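Local coordinates for pectinesterase A (Erwinia chrysanthemi, PDB 2NTP), which hydrolyses the methyl esters of pectin to give galacturonan and methanol, probably the first step in maceration and soft-rotting of plant tissue, at residues 168-177 with 185-195. Sequence-based numbering, arbitrary orientation.
Sequences CRISGTVDFI and FNNCDLVSRYR. With ADA (alpha-D-galactopyranuronic acid), chain C.
Ile170 and Leu190 face the interior of a right-handed parallel beta-helix from adjacent strands, 169-172 and 189-192, and illustrate how such a fold stacks like side chains on successive coils. Five backbone hydrogen bonds join the coils, the shortest from Val191 N to Ile170 O (2.7 Å, N-H...O 170°). The tight side is the interior. Phe185 CE2 meets Ile170 CD1 at 3.5 Å, while Ile177 lays CD1 over one face of the Phe185 ring and brings CG2 to CZ at 3.6 Å. Leu190 CD2 lies 4.0 Å from both Ile170 CB and Ile177 CD1. Phe176 has its CG between backbone N and carbonyl carbon (chi1 70°), which folds the ring back over the end of strand 169-172, Gly172 N above its centre. Just before the two strands, Cys168 and Cys188 are joined by a disulfide. The outer face is looser and more polar, with Arg169, Asp189 and Arg193 partly exposed: the extended Arg169 chain carries its guanidinium across Val191, whose CG2 lies over one face, toward the rim, whereas Asp189 pairs with Arg226 and Arg193 with Glu230 in salt bridges. Past the strands the chain enters the substrate cleft. Thr173 CG2 packs on the doubly bent Arg195, whose NE salt-bridges Asp197 and whose NH2 hydrogen-bonds one galacturonate unit; Arg243 pairs with OD1 of the nucleophile Asp175. Asp175 OD2 sits 2.6 Å from O6B of another galacturonate unit.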
loop_
_atom_site.group_PDB
_atom_site.type_symbol
_atom_site.label_atom_id
_atom_site.label_comp_id
_atom_site.label_asym_id
_atom_site.label_seq_id
_atom_site.Cartn_x
_atom_site.Cartn_y
_atom_site.Cartn_z
ATOM N N CYS A 168 -9.728 -0.265 -7.471
ATOM C CA CYS A 168 -8.286 -0.242 -7.553
ATOM C C CYS A 168 -7.688 -1.627 -7.784
ATOM O O CYS A 168 -8.362 -2.643 -7.612
ATOM C CB CYS A 168 -7.710 0.430 -6.300
ATOM S SG CYS A 168 -7.514 -0.601 -4.824
ATOM N N ARG A 169 -6.432 -1.650 -8.224
ATOM C CA ARG A 169 -5.650 -2.882 -8.263
ATOM C C ARG A 169 -4.406 -2.660 -7.426
ATOM O O ARG A 169 -3.742 -1.633 -7.557
ATOM C CB ARG A 169 -5.269 -3.263 -9.701
ATOM C CG ARG A 169 -4.636 -4.664 -9.848
ATOM C CD ARG A 169 -4.023 -4.829 -11.240
ATOM N NE ARG A 169 -3.503 -6.176 -11.525
ATOM C CZ ARG A 169 -2.235 -6.562 -11.365
ATOM N NH1 ARG A 169 -1.320 -5.724 -10.880
ATOM N NH2 ARG A 169 -1.884 -7.809 -11.672
ATOM N N ILE A 170 -4.111 -3.605 -6.536
ATOM C CA ILE A 170 -2.878 -3.554 -5.745
ATOM C C ILE A 170 -2.235 -4.933 -5.773
ATOM O O ILE A 170 -2.878 -5.922 -5.433
ATOM C CB ILE A 170 -3.129 -3.112 -4.275
ATOM C CG1 ILE A 170 -3.880 -1.770 -4.228
ATOM C CG2 ILE A 170 -1.798 -3.031 -3.513
ATOM C CD1 ILE A 170 -4.351 -1.333 -2.836
ATOM N N SER A 171 -0.976 -4.992 -6.197
ATOM C CA SER A 171 -0.251 -6.253 -6.287
ATOM C C SER A 171 0.964 -6.247 -5.376
ATOM O O SER A 171 1.528 -5.187 -5.079
ATOM C CB SER A 171 0.190 -6.525 -7.729
ATOM O OG SER A 171 1.264 -5.689 -8.107
ATOM N N GLY A 172 1.368 -7.439 -4.947
ATOM C CA GLY A 172 2.553 -7.582 -4.113
ATOM C C GLY A 172 2.724 -8.962 -3.516
ATOM O O GLY A 172 1.995 -9.905 -3.845
ATOM N N THR A 173 3.694 -9.066 -2.616
ATOM C CA THR A 173 4.034 -10.334 -1.980
ATOM C C THR A 173 3.973 -10.204 -0.456
ATOM O O THR A 173 2.954 -10.536 0.166
ATOM C CB THR A 173 5.431 -10.807 -2.436
ATOM O OG1 THR A 173 6.366 -9.738 -2.269
ATOM C CG2 THR A 173 5.409 -11.208 -3.914
ATOM N N VAL A 174 5.044 -9.685 0.136
ATOM C CA VAL A 174 5.156 -9.595 1.593
ATOM C C VAL A 174 4.690 -8.234 2.097
ATOM O O VAL A 174 5.256 -7.204 1.727
ATOM C CB VAL A 174 6.620 -9.855 2.054
ATOM C CG1 VAL A 174 6.823 -9.456 3.524
ATOM C CG2 VAL A 174 7.005 -11.316 1.826
ATOM N N ASP A 175 3.657 -8.243 2.945
ATOM C CA ASP A 175 3.184 -7.040 3.631
ATOM C C ASP A 175 2.853 -5.926 2.638
ATOM O O ASP A 175 3.268 -4.779 2.830
ATOM C CB ASP A 175 4.232 -6.548 4.657
ATOM C CG ASP A 175 4.557 -7.588 5.730
ATOM O OD1 ASP A 175 3.892 -8.635 5.786
ATOM O OD2 ASP A 175 5.492 -7.350 6.533
ATOM N N PHE A 176 2.124 -6.256 1.569
ATOM C CA PHE A 176 1.994 -5.292 0.471
ATOM C C PHE A 176 0.998 -4.154 0.710
ATOM O O PHE A 176 0.950 -3.196 -0.063
ATOM C CB PHE A 176 1.933 -5.936 -0.934
ATOM C CG PHE A 176 0.669 -6.711 -1.250
ATOM C CD1 PHE A 176 -0.464 -6.062 -1.746
ATOM C CD2 PHE A 176 0.648 -8.105 -1.144
ATOM C CE1 PHE A 176 -1.622 -6.783 -2.091
ATOM C CE2 PHE A 176 -0.499 -8.840 -1.496
ATOM C CZ PHE A 176 -1.636 -8.177 -1.963
ATOM N N ILE A 177 0.228 -4.261 1.790
ATOM C CA ILE A 177 -0.492 -3.120 2.353
ATOM C C ILE A 177 -0.107 -3.105 3.816
ATOM O O ILE A 177 -0.426 -4.039 4.543
ATOM C CB ILE A 177 -2.028 -3.248 2.236
ATOM C CG1 ILE A 177 -2.454 -3.405 0.770
ATOM C CG2 ILE A 177 -2.707 -2.026 2.873
ATOM C CD1 ILE A 177 -3.911 -3.859 0.588
ATOM N N PHE A 185 -10.588 0.248 1.569
ATOM C CA PHE A 185 -10.464 -0.253 0.206
ATOM C C PHE A 185 -11.821 -0.787 -0.214
ATOM O O PHE A 185 -12.389 -1.645 0.470
ATOM C CB PHE A 185 -9.416 -1.376 0.136
ATOM C CG PHE A 185 -8.053 -0.964 0.622
ATOM C CD1 PHE A 185 -7.743 -0.974 1.986
ATOM C CD2 PHE A 185 -7.078 -0.554 -0.283
ATOM C CE1 PHE A 185 -6.486 -0.579 2.432
ATOM C CE2 PHE A 185 -5.821 -0.160 0.153
ATOM C CZ PHE A 185 -5.522 -0.168 1.511
ATOM N N ASN A 186 -12.350 -0.271 -1.318
ATOM C CA ASN A 186 -13.626 -0.757 -1.835
ATOM C C ASN A 186 -13.557 -1.131 -3.307
ATOM O O ASN A 186 -13.053 -0.363 -4.131
ATOM C CB ASN A 186 -14.749 0.254 -1.602
ATOM C CG ASN A 186 -16.114 -0.298 -2.001
ATOM O OD1 ASN A 186 -16.689 0.107 -3.010
ATOM N ND2 ASN A 186 -16.606 -1.261 -1.239
ATOM N N ASN A 187 -14.072 -2.316 -3.629
ATOM C CA ASN A 187 -14.079 -2.818 -5.005
ATOM C C ASN A 187 -12.679 -2.853 -5.618
ATOM O O ASN A 187 -12.471 -2.433 -6.759
ATOM C CB ASN A 187 -15.063 -2.021 -5.878
ATOM C CG ASN A 187 -15.331 -2.686 -7.212
ATOM O OD1 ASN A 187 -15.433 -3.911 -7.300
ATOM N ND2 ASN A 187 -15.445 -1.883 -8.260
ATOM N N CYS A 188 -11.726 -3.354 -4.836
ATOM C CA CYS A 188 -10.344 -3.473 -5.279
ATOM C C CYS A 188 -9.972 -4.923 -5.558
ATOM O O CYS A 188 -10.516 -5.845 -4.933
ATOM C CB CYS A 188 -9.401 -2.894 -4.223
ATOM S SG CYS A 188 -9.389 -1.088 -4.133
ATOM N N ASP A 189 -9.043 -5.115 -6.494
ATOM C CA ASP A 189 -8.407 -6.406 -6.706
ATOM C C ASP A 189 -7.068 -6.401 -5.990
ATOM O O ASP A 189 -6.184 -5.611 -6.322
ATOM C CB ASP A 189 -8.189 -6.675 -8.192
ATOM C CG ASP A 189 -9.444 -7.155 -8.895
ATOM O OD1 ASP A 189 -10.494 -7.272 -8.240
ATOM O OD2 ASP A 189 -9.373 -7.413 -10.110
ATOM N N LEU A 190 -6.929 -7.281 -5.009
ATOM C CA LEU A 190 -5.674 -7.416 -4.276
ATOM C C LEU A 190 -4.985 -8.670 -4.784
ATOM O O LEU A 190 -5.483 -9.785 -4.589
ATOM C CB LEU A 190 -5.928 -7.480 -2.764
ATOM C CG LEU A 190 -6.753 -6.328 -2.154
ATOM C CD1 LEU A 190 -6.853 -6.482 -0.643
ATOM C CD2 LEU A 190 -6.195 -4.943 -2.508
ATOM N N VAL A 191 -3.852 -8.472 -5.454
ATOM C CA VAL A 191 -3.228 -9.510 -6.272
ATOM C C VAL A 191 -1.958 -10.060 -5.620
ATOM O O VAL A 191 -0.942 -9.368 -5.545
ATOM C CB VAL A 191 -2.927 -8.985 -7.708
ATOM C CG1 VAL A 191 -2.373 -10.095 -8.594
ATOM C CG2 VAL A 191 -4.188 -8.365 -8.337
ATOM N N SER A 192 -2.037 -11.305 -5.148
ATOM C CA SER A 192 -0.896 -11.994 -4.537
ATOM C C SER A 192 0.003 -12.572 -5.620
ATOM O O SER A 192 -0.454 -13.344 -6.476
ATOM C CB SER A 192 -1.376 -13.121 -3.623
ATOM O OG SER A 192 -2.023 -12.621 -2.474
ATOM N N ARG A 193 1.281 -12.221 -5.561
ATOM C CA ARG A 193 2.206 -12.529 -6.646
ATOM C C ARG A 193 3.017 -13.800 -6.426
ATOM O O ARG A 193 3.286 -14.215 -5.288
ATOM C CB ARG A 193 3.120 -11.328 -6.924
ATOM C CG ARG A 193 2.340 -10.045 -7.236
ATOM C CD ARG A 193 3.258 -8.913 -7.675
ATOM N NE ARG A 193 3.668 -9.040 -9.077
ATOM C CZ ARG A 193 4.339 -8.106 -9.748
ATOM N NH1 ARG A 193 4.684 -6.972 -9.148
ATOM N NH2 ARG A 193 4.660 -8.307 -11.022
ATOM N N TYR A 194 3.405 -14.410 -7.540
ATOM C CA TYR A 194 4.209 -15.623 -7.531
ATOM C C TYR A 194 5.617 -15.369 -6.983
ATOM O O TYR A 194 6.258 -14.370 -7.323
ATOM C CB TYR A 194 4.281 -16.191 -8.949
ATOM C CG TYR A 194 5.198 -17.384 -9.072
ATOM C CD1 TYR A 194 4.838 -18.622 -8.529
ATOM C CD2 TYR A 194 6.424 -17.276 -9.717
ATOM C CE1 TYR A 194 5.680 -19.723 -8.634
ATOM C CE2 TYR A 194 7.272 -18.374 -9.825
ATOM C CZ TYR A 194 6.892 -19.590 -9.280
ATOM O OH TYR A 194 7.727 -20.685 -9.381
ATOM N N ARG A 195 6.084 -16.280 -6.130
ATOM C CA ARG A 195 7.431 -16.215 -5.561
ATOM C C ARG A 195 8.272 -17.385 -6.053
ATOM O O ARG A 195 8.131 -18.502 -5.552
ATOM C CB ARG A 195 7.381 -16.278 -4.028
ATOM C CG ARG A 195 6.775 -15.063 -3.326
ATOM C CD ARG A 195 7.763 -13.904 -3.192
ATOM N NE ARG A 195 9.012 -14.221 -2.493
ATOM C CZ ARG A 195 9.195 -14.142 -1.173
ATOM N NH1 ARG A 195 8.197 -13.805 -0.366
ATOM N NH2 ARG A 195 10.384 -14.432 -0.647
HETATM C C1 ADA C . 11.200 -7.575 6.824
HETATM C C2 ADA C . 11.515 -6.989 8.197
HETATM C C3 ADA C . 10.214 -6.718 8.957
HETATM C C4 ADA C . 9.276 -5.857 8.106
HETATM C C5 ADA C . 9.020 -6.563 6.773
HETATM C C6 ADA C . 8.107 -5.797 5.848
HETATM O O2 ADA C . 12.346 -7.906 8.918
HETATM O O3 ADA C . 10.505 -6.078 10.207
HETATM O O4 ADA C . 9.903 -4.597 7.837
HETATM O O5 ADA C . 10.282 -6.741 6.112
HETATM O O6B ADA C . 7.043 -5.280 6.273
HETATM O O6A ADA C . 8.462 -5.723 4.654
#